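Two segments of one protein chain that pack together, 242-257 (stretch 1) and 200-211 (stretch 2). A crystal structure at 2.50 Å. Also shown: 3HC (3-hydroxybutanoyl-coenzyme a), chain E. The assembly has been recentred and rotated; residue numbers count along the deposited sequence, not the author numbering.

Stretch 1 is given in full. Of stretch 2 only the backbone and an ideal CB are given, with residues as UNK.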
# COMPACT_ATOMS: atom_id res chain seq x y z
N LYS A 242 15.94 35.92 -13.11
CA LYS A 242 15.75 37.36 -13.25
C LYS A 242 14.31 37.78 -13.63
O LYS A 242 13.95 38.93 -13.39
CB LYS A 242 16.78 37.94 -14.26
CG LYS A 242 18.25 37.89 -13.80
CD LYS A 242 18.69 39.23 -13.19
CE LYS A 242 20.18 39.45 -13.22
NZ LYS A 242 20.55 40.85 -12.87
N ASN A 243 13.49 36.88 -14.21
CA ASN A 243 12.13 37.22 -14.68
C ASN A 243 10.96 36.44 -14.10
O ASN A 243 9.82 36.92 -14.18
CB ASN A 243 12.08 37.17 -16.21
CG ASN A 243 12.97 38.18 -16.88
OD1 ASN A 243 12.58 39.34 -17.12
ND2 ASN A 243 14.19 37.76 -17.20
N LEU A 244 11.21 35.24 -13.55
CA LEU A 244 10.13 34.38 -13.03
C LEU A 244 10.39 33.87 -11.60
O LEU A 244 10.77 32.71 -11.39
CB LEU A 244 9.88 33.20 -14.00
CG LEU A 244 9.69 33.48 -15.48
CD1 LEU A 244 9.95 32.23 -16.28
CD2 LEU A 244 8.31 34.01 -15.76
N LYS A 245 10.14 34.75 -10.62
CA LYS A 245 10.33 34.52 -9.19
C LYS A 245 9.78 33.21 -8.61
O LYS A 245 10.45 32.60 -7.76
CB LYS A 245 9.85 35.73 -8.36
CG LYS A 245 10.79 36.94 -8.45
CD LYS A 245 10.56 37.95 -7.31
CE LYS A 245 9.59 39.06 -7.66
NZ LYS A 245 9.79 40.27 -6.81
N ARG A 246 8.57 32.79 -9.03
CA ARG A 246 7.93 31.57 -8.51
C ARG A 246 8.09 30.33 -9.40
O ARG A 246 7.57 29.25 -9.07
CB ARG A 246 6.46 31.84 -8.17
CG ARG A 246 6.29 32.56 -6.86
CD ARG A 246 4.85 32.65 -6.46
NE ARG A 246 4.38 31.40 -5.87
CZ ARG A 246 3.25 30.79 -6.22
NH1 ARG A 246 2.46 31.33 -7.15
NH2 ARG A 246 2.91 29.64 -5.66
N TYR A 247 8.82 30.47 -10.52
CA TYR A 247 9.06 29.40 -11.50
C TYR A 247 10.31 28.54 -11.22
O TYR A 247 11.36 29.08 -10.82
CB TYR A 247 9.09 29.96 -12.93
CG TYR A 247 8.70 28.95 -13.97
CD1 TYR A 247 7.36 28.77 -14.32
CD2 TYR A 247 9.65 28.16 -14.62
CE1 TYR A 247 6.99 27.84 -15.29
CE2 TYR A 247 9.28 27.23 -15.58
CZ TYR A 247 7.95 27.07 -15.92
OH TYR A 247 7.59 26.14 -16.87
N ASN A 248 10.19 27.22 -11.47
CA ASN A 248 11.25 26.23 -11.33
C ASN A 248 11.81 25.93 -12.73
O ASN A 248 11.15 25.25 -13.50
CB ASN A 248 10.72 24.98 -10.65
CG ASN A 248 10.11 25.27 -9.31
OD1 ASN A 248 10.80 25.68 -8.39
ND2 ASN A 248 8.80 25.10 -9.18
N PRO A 249 12.98 26.53 -13.11
CA PRO A 249 13.48 26.35 -14.49
C PRO A 249 13.97 24.96 -14.89
O PRO A 249 14.23 24.74 -16.07
CB PRO A 249 14.61 27.39 -14.59
CG PRO A 249 15.10 27.53 -13.21
CD PRO A 249 13.88 27.41 -12.33
N ILE A 250 14.14 24.05 -13.94
CA ILE A 250 14.68 22.71 -14.19
C ILE A 250 14.28 21.78 -13.06
O ILE A 250 14.02 22.20 -11.94
CB ILE A 250 16.24 22.80 -14.28
CG1 ILE A 250 16.88 21.49 -14.81
CG2 ILE A 250 16.89 23.29 -12.93
CD1 ILE A 250 18.40 21.56 -15.14
N ASN A 251 14.26 20.52 -13.38
CA ASN A 251 14.12 19.38 -12.52
C ASN A 251 15.29 18.54 -12.96
O ASN A 251 15.23 17.93 -14.05
CB ASN A 251 12.81 18.63 -12.77
CG ASN A 251 11.71 18.96 -11.81
OD1 ASN A 251 11.76 19.90 -11.01
ND2 ASN A 251 10.67 18.22 -11.90
N ILE A 252 16.42 18.61 -12.19
CA ILE A 252 17.62 17.80 -12.40
C ILE A 252 17.14 16.40 -12.00
O ILE A 252 16.75 16.17 -10.86
CB ILE A 252 18.83 18.32 -11.58
CG1 ILE A 252 19.07 19.82 -11.86
CG2 ILE A 252 20.09 17.50 -11.90
CD1 ILE A 252 19.76 20.62 -10.76
N SER A 253 17.05 15.50 -12.99
CA SER A 253 16.38 14.21 -12.85
C SER A 253 17.18 12.93 -12.67
O SER A 253 18.14 12.67 -13.38
CB SER A 253 15.33 14.03 -13.95
OG SER A 253 14.67 15.24 -14.30
N GLY A 254 16.69 12.09 -11.77
CA GLY A 254 17.25 10.77 -11.51
C GLY A 254 16.30 9.67 -11.96
O GLY A 254 16.76 8.58 -12.31
N TYR A 255 14.98 10.00 -12.01
CA TYR A 255 13.93 9.09 -12.43
C TYR A 255 14.29 8.25 -13.68
O TYR A 255 14.20 7.01 -13.66
CB TYR A 255 12.60 9.85 -12.65
CG TYR A 255 11.44 8.93 -13.00
CD1 TYR A 255 10.73 8.26 -12.01
CD2 TYR A 255 11.12 8.66 -14.33
CE1 TYR A 255 9.73 7.33 -12.33
CE2 TYR A 255 10.12 7.74 -14.66
CZ TYR A 255 9.43 7.08 -13.66
OH TYR A 255 8.43 6.17 -13.98
N HIS A 256 14.67 8.93 -14.76
CA HIS A 256 14.99 8.35 -16.06
C HIS A 256 16.23 7.51 -16.01
O HIS A 256 16.31 6.52 -16.73
CB HIS A 256 15.10 9.45 -17.11
CG HIS A 256 14.04 10.50 -16.97
ND1 HIS A 256 14.21 11.60 -16.12
CD2 HIS A 256 12.81 10.58 -17.53
CE1 HIS A 256 13.10 12.30 -16.22
NE2 HIS A 256 12.23 11.73 -17.06
N ILE A 257 17.23 7.91 -15.16
CA ILE A 257 18.47 7.16 -14.95
C ILE A 257 18.07 5.82 -14.32
O ILE A 257 18.48 4.76 -14.82
CB ILE A 257 19.52 7.98 -14.12
CG1 ILE A 257 20.06 9.21 -14.92
CG2 ILE A 257 20.70 7.10 -13.61
CD1 ILE A 257 20.54 10.39 -14.06
N UNK A 200 0.67 38.37 -13.74
CA UNK A 200 1.96 38.82 -13.22
C UNK A 200 2.88 37.58 -13.38
O UNK A 200 2.54 36.48 -12.90
CB UNK A 200 1.87 39.31 -11.77
N UNK A 201 4.00 37.76 -14.11
CA UNK A 201 4.93 36.66 -14.40
C UNK A 201 5.54 36.08 -13.14
O UNK A 201 5.70 34.87 -13.04
CB UNK A 201 6.04 37.14 -15.33
N UNK A 202 5.84 36.96 -12.15
CA UNK A 202 6.41 36.59 -10.86
C UNK A 202 5.46 35.80 -9.96
O UNK A 202 5.88 35.31 -8.91
CB UNK A 202 6.86 37.85 -10.13
N UNK A 203 4.19 35.63 -10.40
CA UNK A 203 3.15 34.86 -9.70
C UNK A 203 2.93 33.48 -10.37
O UNK A 203 2.16 32.67 -9.86
CB UNK A 203 1.84 35.65 -9.68
N UNK A 204 3.60 33.23 -11.51
CA UNK A 204 3.45 31.98 -12.23
C UNK A 204 4.29 30.86 -11.64
O UNK A 204 5.52 30.92 -11.68
CB UNK A 204 3.82 32.18 -13.70
N UNK A 205 3.62 29.87 -11.05
CA UNK A 205 4.28 28.71 -10.47
C UNK A 205 4.23 27.61 -11.53
O UNK A 205 3.20 27.41 -12.18
CB UNK A 205 3.62 28.27 -9.16
N UNK A 206 5.37 27.00 -11.76
CA UNK A 206 5.51 25.95 -12.74
C UNK A 206 6.91 25.41 -12.86
O UNK A 206 7.81 25.82 -12.12
CB UNK A 206 5.05 26.46 -14.11
N UNK A 207 7.09 24.49 -13.81
CA UNK A 207 8.34 23.79 -14.10
C UNK A 207 8.39 23.33 -15.57
O UNK A 207 7.37 22.94 -16.14
CB UNK A 207 8.50 22.59 -13.16
N UNK A 208 9.61 23.36 -16.15
CA UNK A 208 10.01 22.73 -17.41
C UNK A 208 11.13 21.80 -16.96
O UNK A 208 11.95 22.20 -16.13
CB UNK A 208 10.45 23.73 -18.48
N UNK A 209 11.07 20.52 -17.36
CA UNK A 209 12.09 19.52 -16.95
C UNK A 209 13.50 19.98 -17.36
O UNK A 209 14.41 19.97 -16.53
CB UNK A 209 11.79 18.16 -17.57
N UNK A 210 13.66 20.41 -18.63
CA UNK A 210 14.86 21.02 -19.22
C UNK A 210 16.24 20.30 -19.14
O UNK A 210 17.07 20.50 -20.02
CB UNK A 210 15.03 22.39 -18.55
N UNK A 211 16.48 19.50 -18.10
CA UNK A 211 17.74 18.76 -17.87
C UNK A 211 18.14 17.92 -19.06
O UNK A 211 17.61 16.83 -19.27
CB UNK A 211 17.61 17.86 -16.64
N1A 3HC E . 4.95 25.55 4.68
C2A 3HC E . 4.88 26.88 4.03
N3A 3HC E . 4.96 26.78 2.57
C4A 3HC E . 5.07 25.59 1.94
C5A 3HC E . 5.13 24.43 2.62
C6A 3HC E . 5.10 24.42 3.97
N6A 3HC E . 5.17 23.24 4.58
N7A 3HC E . 5.23 23.45 1.71
C8A 3HC E . 5.21 23.99 0.50
N9A 3HC E . 5.15 25.31 0.64
C1B 3HC E . 5.11 26.37 -0.42
C2B 3HC E . 6.39 26.43 -1.23
O2B 3HC E . 7.37 27.27 -0.61
C3B 3HC E . 5.90 27.00 -2.55
O3B 3HC E . 5.76 28.44 -2.48
P3B 3HC E . 6.28 29.44 -3.64
O7A 3HC E . 5.48 29.02 -4.81
O8A 3HC E . 5.91 30.76 -3.08
O9A 3HC E . 7.73 29.15 -3.69
C4B 3HC E . 4.50 26.40 -2.69
O4B 3HC E . 4.05 26.06 -1.35
C5B 3HC E . 4.51 25.18 -3.63
O5B 3HC E . 5.14 24.06 -2.98
P1A 3HC E . 6.50 23.35 -3.50
O1A 3HC E . 7.34 24.29 -4.30
O2A 3HC E . 7.13 22.65 -2.37
O3A 3HC E . 5.79 22.20 -4.43
P2A 3HC E . 5.54 22.24 -6.04
O4A 3HC E . 4.81 21.02 -6.41
O5A 3HC E . 5.00 23.55 -6.48
O6A 3HC E . 7.03 22.15 -6.56
CBP 3HC E . 9.05 21.14 -7.45
CCP 3HC E . 7.87 20.98 -6.47
CDP 3HC E . 9.92 22.29 -6.92
CEP 3HC E . 9.90 19.86 -7.44
CAP 3HC E . 8.54 21.48 -8.89
OAP 3HC E . 9.59 21.77 -9.84
C9P 3HC E . 7.46 20.54 -9.49
O9P 3HC E . 6.26 20.73 -9.29
N8P 3HC E . 7.91 19.57 -10.32
C7P 3HC E . 6.98 18.67 -11.00
C6P 3HC E . 7.71 17.85 -12.05
C5P 3HC E . 6.80 16.82 -12.72
O5P 3HC E . 5.65 16.61 -12.35
N4P 3HC E . 7.40 16.18 -13.74
C3P 3HC E . 6.73 15.13 -14.50
C2P 3HC E . 7.80 14.26 -15.10
S1P 3HC E . 7.08 12.85 -16.01
C1 3HC E . 8.63 12.14 -16.57
O1 3HC E . 9.58 12.80 -17.00
C2 3HC E . 8.78 10.61 -16.42
C3 3HC E . 8.03 9.84 -17.51
O3 3HC E . 6.66 10.20 -17.49
C4 3HC E . 8.64 10.11 -18.90

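At position 200 the ideal CB has no atom of stretch 1 within 5.5 Å, so stretch 1 sets no preference. The residue is Asp200; Asp200 OD1 accepts a hydrogen bond from the backbone N of position 202 at 3.2 Å, fastening the start of a 3-10 segment.

Position 201 directs its CB toward stretch 1, 3.9 Å from Leu244 CD2, which favours an apolar side chain of almost any shape. Leu201 meets this: its CB lies 3.8 Å from Leu244 CD2.

The CB at 202 points sideways, 3.9 Å from Lys245 CE, beside the turn that runs from Leu244 to Tyr247. The free Lys245 N invites an acceptor one atom beyond CG, as in Asn or Asp. Asn202 (chi1 m) reaches it, with Lys245 N donating to Asn202 OD1 at 3.2 Å and a nearly straight 174°.

Positions 203 and 204 turn their CB atoms away, and stretch 1 asks little of either. They are Lys203 and Leu204; the backbone does the work at the first, where Arg246 NH1 makes a weak hydrogen bond to Lys203 O (3.0 Å, 121°).

At 205 the CB points sideways, 3.8 Å from Arg246 NH2, so a small side chain fits beside the guanidinium. Ser205 places its CB over one face of that group.

Position 206 is decisive: an ideal CB would sit 2.7 Å from Tyr247 CE1, a clash, and phi/psi of 178/-177 is fully extended. Glycine is indicated, and Gly206 lets its C lie over a face of the Tyr247 ring. Its O accepts from Asn248 N at 2.8 Å.

The strand pairs 207 in parallel with Asn248, their side chains on the same face, where the ligand's OAP also lies. A small polar or beta-branched residue would suit. Thr207 brings OG1 to 2.8 Å from 3HC OAP, and Thr207 CA makes a CA-H...O contact with Asn248 O at 3.2 Å.

Position 208 has its CB 4.1 Å from Tyr247 OH, and phi/psi of -121/130 accommodates beta-branched residues. Val208 packs CG2 4.1 Å from Tyr247 CE2.

At 209 the CB points away, but 3HC O1 and His256 could be reached by a long polar chain. Gln209 extends (chi1 t, chi2 t), and its NE2 donates to 3HC O1 at 3.1 Å.

Position 210 has positive phi (54°) and a CB 3.5 Å from Pro249 O, favouring Gly, Asn or something small; Ala210 has its CB 3.6 Å from Pro249 O.

At 211 the CB points toward stretch 1, near the unpaired Ser253 N, so a short acceptor suits. Asp211 OD2 accepts from Ser253 N at 3.0 Å.

Stretch 2, residues 200-211: DLNKLSGTVQAD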
# COMPACT_ATOMS: atom_id res chain seq x y z
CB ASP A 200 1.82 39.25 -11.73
CG ASP A 200 3.08 39.72 -11.02
OD1 ASP A 200 4.17 39.65 -11.62
OD2 ASP A 200 2.97 40.11 -9.83
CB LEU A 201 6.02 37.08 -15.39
CG LEU A 201 5.60 37.53 -16.79
CD1 LEU A 201 6.80 37.82 -17.61
CD2 LEU A 201 4.76 36.47 -17.52
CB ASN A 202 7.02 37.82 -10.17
CG ASN A 202 8.17 38.40 -10.96
OD1 ASN A 202 9.14 37.71 -11.31
ND2 ASN A 202 8.07 39.67 -11.28
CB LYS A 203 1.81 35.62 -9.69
CG LYS A 203 1.72 36.82 -8.74
CD LYS A 203 0.29 37.35 -8.74
CE LYS A 203 0.17 38.83 -8.43
NZ LYS A 203 -1.03 39.41 -9.12
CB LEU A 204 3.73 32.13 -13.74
CG LEU A 204 2.95 33.19 -14.51
CD1 LEU A 204 3.33 33.16 -15.98
CD2 LEU A 204 1.43 33.07 -14.32
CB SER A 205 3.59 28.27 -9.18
OG SER A 205 4.40 27.36 -8.45
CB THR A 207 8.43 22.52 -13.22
OG1 THR A 207 8.04 22.80 -11.87
CG2 THR A 207 9.80 21.86 -13.26
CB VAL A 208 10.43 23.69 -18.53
CG1 VAL A 208 9.21 24.32 -19.20
CG2 VAL A 208 11.40 24.78 -18.03
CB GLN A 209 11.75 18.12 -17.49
CG GLN A 209 12.57 17.03 -16.83
CD GLN A 209 11.94 15.69 -17.03
OE1 GLN A 209 12.22 14.97 -18.01
NE2 GLN A 209 11.02 15.36 -16.13
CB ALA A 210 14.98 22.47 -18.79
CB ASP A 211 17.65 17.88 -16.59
CG ASP A 211 18.91 17.13 -16.19
OD1 ASP A 211 19.92 17.18 -16.95
OD2 ASP A 211 18.88 16.46 -15.15
O HOH W 1 7.29 33.07 -11.48
O HOH W 2 20.20 14.52 -14.06
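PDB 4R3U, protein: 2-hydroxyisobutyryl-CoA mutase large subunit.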